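Local coordinates for protein transcriptional regulator, TetR family (Thermus thermophilus, PDB 3VPR) that represses transcription as a TetR-family regulator, probably by binding operator DNA through a helix-turn-helix motif, at residues Glu11-Phe16 with Tyr94-Thr99; Arg81-His86 with Ser153-Met158. One frame throughout, in Å; residues are numbered along the deposited sequence.

Contact 1: Glu11-Phe16 with Tyr94-Thr99; sequences EAAKLF and YPFFVT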
# COMPACT_ATOMS: atom_id res chain seq x y z
N GLU A 11 -12.99 -7.69 19.09
CA GLU A 11 -14.26 -7.08 18.71
C GLU A 11 -14.09 -5.64 18.28
O GLU A 11 -14.77 -5.17 17.37
CB GLU A 11 -15.27 -7.15 19.86
CG GLU A 11 -15.77 -8.56 20.16
CD GLU A 11 -16.49 -9.20 18.98
OE1 GLU A 11 -17.53 -8.65 18.56
OE2 GLU A 11 -16.01 -10.24 18.48
N ALA A 12 -13.20 -4.93 18.97
CA ALA A 12 -12.93 -3.54 18.63
C ALA A 12 -12.28 -3.53 17.25
O ALA A 12 -12.67 -2.76 16.38
CB ALA A 12 -11.97 -2.92 19.65
N ALA A 13 -11.30 -4.41 17.06
CA ALA A 13 -10.63 -4.49 15.77
C ALA A 13 -11.65 -4.70 14.63
O ALA A 13 -11.54 -4.06 13.59
CB ALA A 13 -9.60 -5.61 15.77
N LYS A 14 -12.62 -5.58 14.83
CA LYS A 14 -13.63 -5.81 13.79
C LYS A 14 -14.50 -4.58 13.59
O LYS A 14 -14.80 -4.20 12.46
CB LYS A 14 -14.53 -6.99 14.15
CG LYS A 14 -13.85 -8.33 14.14
CD LYS A 14 -14.85 -9.42 14.50
CE LYS A 14 -14.17 -10.78 14.64
NZ LYS A 14 -15.15 -11.84 15.00
N LEU A 15 -14.90 -3.95 14.68
CA LEU A 15 -15.76 -2.77 14.58
C LEU A 15 -15.03 -1.63 13.87
O LEU A 15 -15.62 -0.95 13.03
CB LEU A 15 -16.24 -2.33 15.97
CG LEU A 15 -17.13 -1.10 15.95
CD1 LEU A 15 -18.35 -1.38 15.07
CD2 LEU A 15 -17.56 -0.75 17.36
N PHE A 16 -13.76 -1.44 14.18
CA PHE A 16 -12.98 -0.39 13.54
C PHE A 16 -12.85 -0.70 12.05
O PHE A 16 -12.84 0.21 11.23
CB PHE A 16 -11.58 -0.28 14.15
CG PHE A 16 -11.56 0.22 15.56
CD1 PHE A 16 -12.52 1.12 16.01
CD2 PHE A 16 -10.54 -0.17 16.43
CE1 PHE A 16 -12.47 1.62 17.32
CE2 PHE A 16 -10.48 0.32 17.73
CZ PHE A 16 -11.45 1.22 18.18
N TYR A 94 -6.71 -10.55 9.87
CA TYR A 94 -7.11 -9.49 8.95
C TYR A 94 -7.63 -8.21 9.60
O TYR A 94 -7.12 -7.12 9.34
CB TYR A 94 -8.16 -10.04 7.97
CG TYR A 94 -8.60 -9.04 6.93
CD1 TYR A 94 -7.81 -8.77 5.83
CD2 TYR A 94 -9.82 -8.38 7.06
CE1 TYR A 94 -8.21 -7.86 4.87
CE2 TYR A 94 -10.23 -7.46 6.10
CZ TYR A 94 -9.42 -7.21 5.01
OH TYR A 94 -9.81 -6.30 4.05
N PRO A 95 -8.66 -8.31 10.46
CA PRO A 95 -9.17 -7.09 11.09
C PRO A 95 -8.15 -6.26 11.88
O PRO A 95 -8.26 -5.04 11.94
CB PRO A 95 -10.34 -7.60 11.95
CG PRO A 95 -10.06 -9.07 12.12
CD PRO A 95 -9.46 -9.50 10.83
N PHE A 96 -7.17 -6.92 12.50
CA PHE A 96 -6.15 -6.19 13.25
C PHE A 96 -5.27 -5.36 12.32
O PHE A 96 -4.82 -4.27 12.68
CB PHE A 96 -5.25 -7.15 14.02
CG PHE A 96 -5.91 -7.79 15.20
CD1 PHE A 96 -6.71 -8.91 15.04
CD2 PHE A 96 -5.73 -7.26 16.48
CE1 PHE A 96 -7.34 -9.50 16.14
CE2 PHE A 96 -6.35 -7.85 17.59
CZ PHE A 96 -7.16 -8.97 17.42
N PHE A 97 -5.02 -5.88 11.12
CA PHE A 97 -4.20 -5.19 10.14
C PHE A 97 -4.93 -4.01 9.53
O PHE A 97 -4.34 -2.95 9.32
CB PHE A 97 -3.74 -6.16 9.06
CG PHE A 97 -2.58 -7.00 9.48
CD1 PHE A 97 -1.27 -6.56 9.26
CD2 PHE A 97 -2.77 -8.18 10.17
CE1 PHE A 97 -0.18 -7.28 9.73
CE2 PHE A 97 -1.68 -8.92 10.64
CZ PHE A 97 -0.39 -8.47 10.42
N VAL A 98 -6.22 -4.18 9.25
CA VAL A 98 -7.01 -3.10 8.70
C VAL A 98 -7.06 -1.98 9.73
O VAL A 98 -7.03 -0.79 9.39
CB VAL A 98 -8.44 -3.57 8.35
CG1 VAL A 98 -9.30 -2.37 7.93
CG2 VAL A 98 -8.38 -4.60 7.23
N THR A 99 -7.11 -2.35 11.00
CA THR A 99 -7.17 -1.35 12.06
C THR A 99 -5.85 -0.59 12.18
O THR A 99 -5.82 0.64 12.20
CB THR A 99 -7.49 -2.00 13.43
OG1 THR A 99 -8.80 -2.58 13.39
CG2 THR A 99 -7.44 -0.95 14.54
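The interface between the DNA-binding domain and the C-terminal domain of a TetR-family repressor runs through Ala13 of helix 4-19, which meets Pro95, Phe96 and Thr99 of helix 94-103. The two short segments cross at 59° with their axes 8.1 Å apart, a close approach consistent with the small side chain of Ala13. Ala13 CB sits over the centre of one face of the Phe96 ring, 4.2 Å from the centroid and only 5° off the normal, a CH-pi contact. Ala13 CB also lies 4.4 Å from Pro95 CB, so the methyl touches both the ring face and the proline. Beyond it, Lys14 lays the start of its side chain against the proline, Lys14 CG to Pro95 CB at 4.2 Å. Thr99 carries the other end of the contact. Thr99 CG2, anti to the backbone N, comes within 3.7 Å of Phe16 CD2, the two side chains crossing obliquely. Thr99 OG1 donates to Pro95 O at 2.9 Å, while Thr99 N reaches that carbonyl oxygen from the opposite face of its plane, so two bonds grip one acceptor. Ala13 O stands 3.1 Å from Thr99 OG1, but the angle is poor and no bond forms there; this carbonyl instead accepts from Thr17 OG1. Leu29 of helix 26-33 touches Phe16, and Leu51 and Ile54 of helix 47-70 touch Thr99. This packing of the first helix against the C-terminal domain is the interdomain junction of the TetR fold.

Contact 2: Arg81-His86 with Ser153-Met158; sequences RFMEAH and SMLNWM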
# COMPACT_ATOMS: atom_id res chain seq x y z
N ARG A 81 9.74 -18.60 3.31
CA ARG A 81 9.05 -18.79 4.57
C ARG A 81 8.67 -17.44 5.15
O ARG A 81 7.58 -17.26 5.66
CB ARG A 81 9.93 -19.57 5.54
CG ARG A 81 10.41 -20.89 4.96
CD ARG A 81 10.56 -21.94 6.04
NE ARG A 81 9.24 -22.38 6.50
CZ ARG A 81 9.00 -22.84 7.73
NH1 ARG A 81 9.98 -22.91 8.62
NH2 ARG A 81 7.77 -23.21 8.06
N PHE A 82 9.58 -16.47 5.07
CA PHE A 82 9.26 -15.16 5.59
C PHE A 82 8.00 -14.62 4.90
O PHE A 82 7.04 -14.20 5.55
CB PHE A 82 10.43 -14.21 5.36
CG PHE A 82 10.19 -12.82 5.87
CD1 PHE A 82 9.43 -11.91 5.14
CD2 PHE A 82 10.76 -12.40 7.07
CE1 PHE A 82 9.25 -10.59 5.60
CE2 PHE A 82 10.58 -11.11 7.54
CZ PHE A 82 9.83 -10.20 6.80
N MSE A 83 7.99 -14.65 3.57
CA MSE A 83 6.86 -14.13 2.81
C MSE A 83 5.55 -14.86 3.09
O MSE A 83 4.50 -14.22 3.25
CB MSE A 83 7.19 -14.15 1.31
CG MSE A 83 8.36 -13.24 0.94
SE MSE A 83 8.92 -13.37 -0.92
CE MSE A 83 7.39 -12.44 -1.74
N GLU A 84 5.60 -16.18 3.16
CA GLU A 84 4.40 -16.96 3.43
C GLU A 84 3.87 -16.80 4.85
O GLU A 84 2.67 -16.69 5.06
CB GLU A 84 4.64 -18.44 3.12
CG GLU A 84 4.71 -18.70 1.62
CD GLU A 84 4.78 -20.17 1.26
OE1 GLU A 84 3.91 -20.94 1.72
OE2 GLU A 84 5.70 -20.56 0.52
N ALA A 85 4.77 -16.79 5.83
CA ALA A 85 4.37 -16.61 7.22
C ALA A 85 3.73 -15.23 7.36
O ALA A 85 2.72 -15.08 8.04
CB ALA A 85 5.60 -16.73 8.15
N HIS A 86 4.31 -14.23 6.71
CA HIS A 86 3.78 -12.87 6.76
C HIS A 86 2.35 -12.84 6.23
O HIS A 86 1.45 -12.35 6.91
CB HIS A 86 4.66 -11.93 5.92
CG HIS A 86 4.18 -10.52 5.85
ND1 HIS A 86 4.96 -9.45 6.27
CD2 HIS A 86 3.02 -9.99 5.40
CE1 HIS A 86 4.29 -8.33 6.08
NE2 HIS A 86 3.11 -8.62 5.56
N SER A 153 6.31 -4.42 -0.08
CA SER A 153 5.26 -3.78 -0.86
C SER A 153 4.30 -4.84 -1.39
O SER A 153 3.08 -4.67 -1.34
CB SER A 153 5.85 -2.98 -2.03
OG SER A 153 6.66 -1.91 -1.55
N MSE A 154 4.83 -5.95 -1.90
CA MSE A 154 3.95 -6.98 -2.42
C MSE A 154 3.05 -7.54 -1.31
O MSE A 154 1.84 -7.68 -1.47
CB MSE A 154 4.76 -8.12 -3.06
CG MSE A 154 5.52 -7.71 -4.32
SE MSE A 154 6.70 -9.11 -4.98
CE MSE A 154 8.34 -8.57 -4.16
N LEU A 155 3.66 -7.85 -0.17
CA LEU A 155 2.93 -8.41 0.96
C LEU A 155 1.95 -7.42 1.60
O LEU A 155 0.77 -7.74 1.76
CB LEU A 155 3.91 -8.93 2.01
CG LEU A 155 4.96 -9.94 1.52
CD1 LEU A 155 6.06 -10.07 2.55
CD2 LEU A 155 4.30 -11.30 1.25
N ASN A 156 2.42 -6.21 1.93
CA ASN A 156 1.54 -5.22 2.58
C ASN A 156 0.45 -4.64 1.68
O ASN A 156 -0.65 -4.38 2.17
CB ASN A 156 2.35 -4.09 3.20
CG ASN A 156 3.23 -4.56 4.35
OD1 ASN A 156 2.96 -5.60 4.94
ND2 ASN A 156 4.28 -3.80 4.68
N TRP A 157 0.72 -4.44 0.40
CA TRP A 157 -0.31 -3.92 -0.49
C TRP A 157 -1.51 -4.86 -0.50
O TRP A 157 -2.62 -4.44 -0.82
CB TRP A 157 0.22 -3.74 -1.91
CG TRP A 157 -0.73 -2.99 -2.84
CD1 TRP A 157 -1.22 -3.42 -4.05
CD2 TRP A 157 -1.23 -1.66 -2.66
NE1 TRP A 157 -1.98 -2.44 -4.63
CE2 TRP A 157 -2.00 -1.35 -3.80
CE3 TRP A 157 -1.09 -0.70 -1.65
CZ2 TRP A 157 -2.64 -0.11 -3.96
CZ3 TRP A 157 -1.72 0.54 -1.81
CH2 TRP A 157 -2.49 0.82 -2.96
N MSE A 158 -1.30 -6.13 -0.16
CA MSE A 158 -2.40 -7.10 -0.12
C MSE A 158 -3.54 -6.62 0.79
O MSE A 158 -4.70 -6.99 0.60
CB MSE A 158 -1.91 -8.46 0.38
CG MSE A 158 -1.21 -9.35 -0.65
SE MSE A 158 -0.69 -11.09 0.08
CE MSE A 158 -2.42 -11.94 0.09
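The His86 ring has Leu155 CB over one face and Asn156 OD1 at its edge, near the ring plane; the Phe82 ring receives Leu155 CD1 at its own edge, Phe82 CE1 to Leu155 CD1 being 4.4 Å. Over the imidazole, Leu155 CB is 3.9 Å from the His86 centroid and 23° off the normal, displaced toward the rim, which makes a CH-pi contact. With its CG anti to the backbone N, the imidazole of His86 is carried toward helix 144-161, and His86 CG lies 3.8 Å from Leu155 CD1. The other branch, Leu155 CD2, turns to the backbone of helix 75-92 and comes 3.5 Å from Met83 O and 4.1 Å from Met83 CB, a residue present as selenomethionine. Leu155 is thus the central apolar residue of the contact, meeting His86, Phe82 and Met83 between nearly parallel axes 10.5 Å apart. His86 NE2 gives Asn156 OD1 a weak bond of 3.1 Å, bent to 121° at the hydrogen. These two side chains cross at about a right angle, with ring and amide planes 39° apart. The stronger polar partner of His86 is His122, whose NE2 is hydrogen-bonded to ND1, so both ring nitrogens are engaged. An alanine at His86 would probably leave His122 NE2 and Asn156 OD1 without these bonds and open a gap over Leu155 CB. Asn156 also packs on Trp157 of the second subunit, which puts this contact beside the dimer interface. Buried leucine packing between near-parallel helices, with the buried His86 paired to His122, belongs here to the all-helical C-terminal domain of the TetR fold.

From the N terminus, helix 4-19 supplies the first half of contact 1, and the chain then passes through the helix-turn-helix region and helix 47-70 into helix 75-92, which opens contact 2. Helix 94-103 follows directly and closes contact 1 across 77 intervening residues. Helix 109-135 leads on to helix 144-161, which closes contact 2 across 66. The segments therefore alternate, and the two loops cross. Their centres lie 19 Å apart, and the nearest atoms, about 5 Å apart, do not touch. Contact 1 ties the DNA-binding domain to the C-terminal domain; contact 2 joins two helices within the latter. Helix 47-70 touches side chains of both.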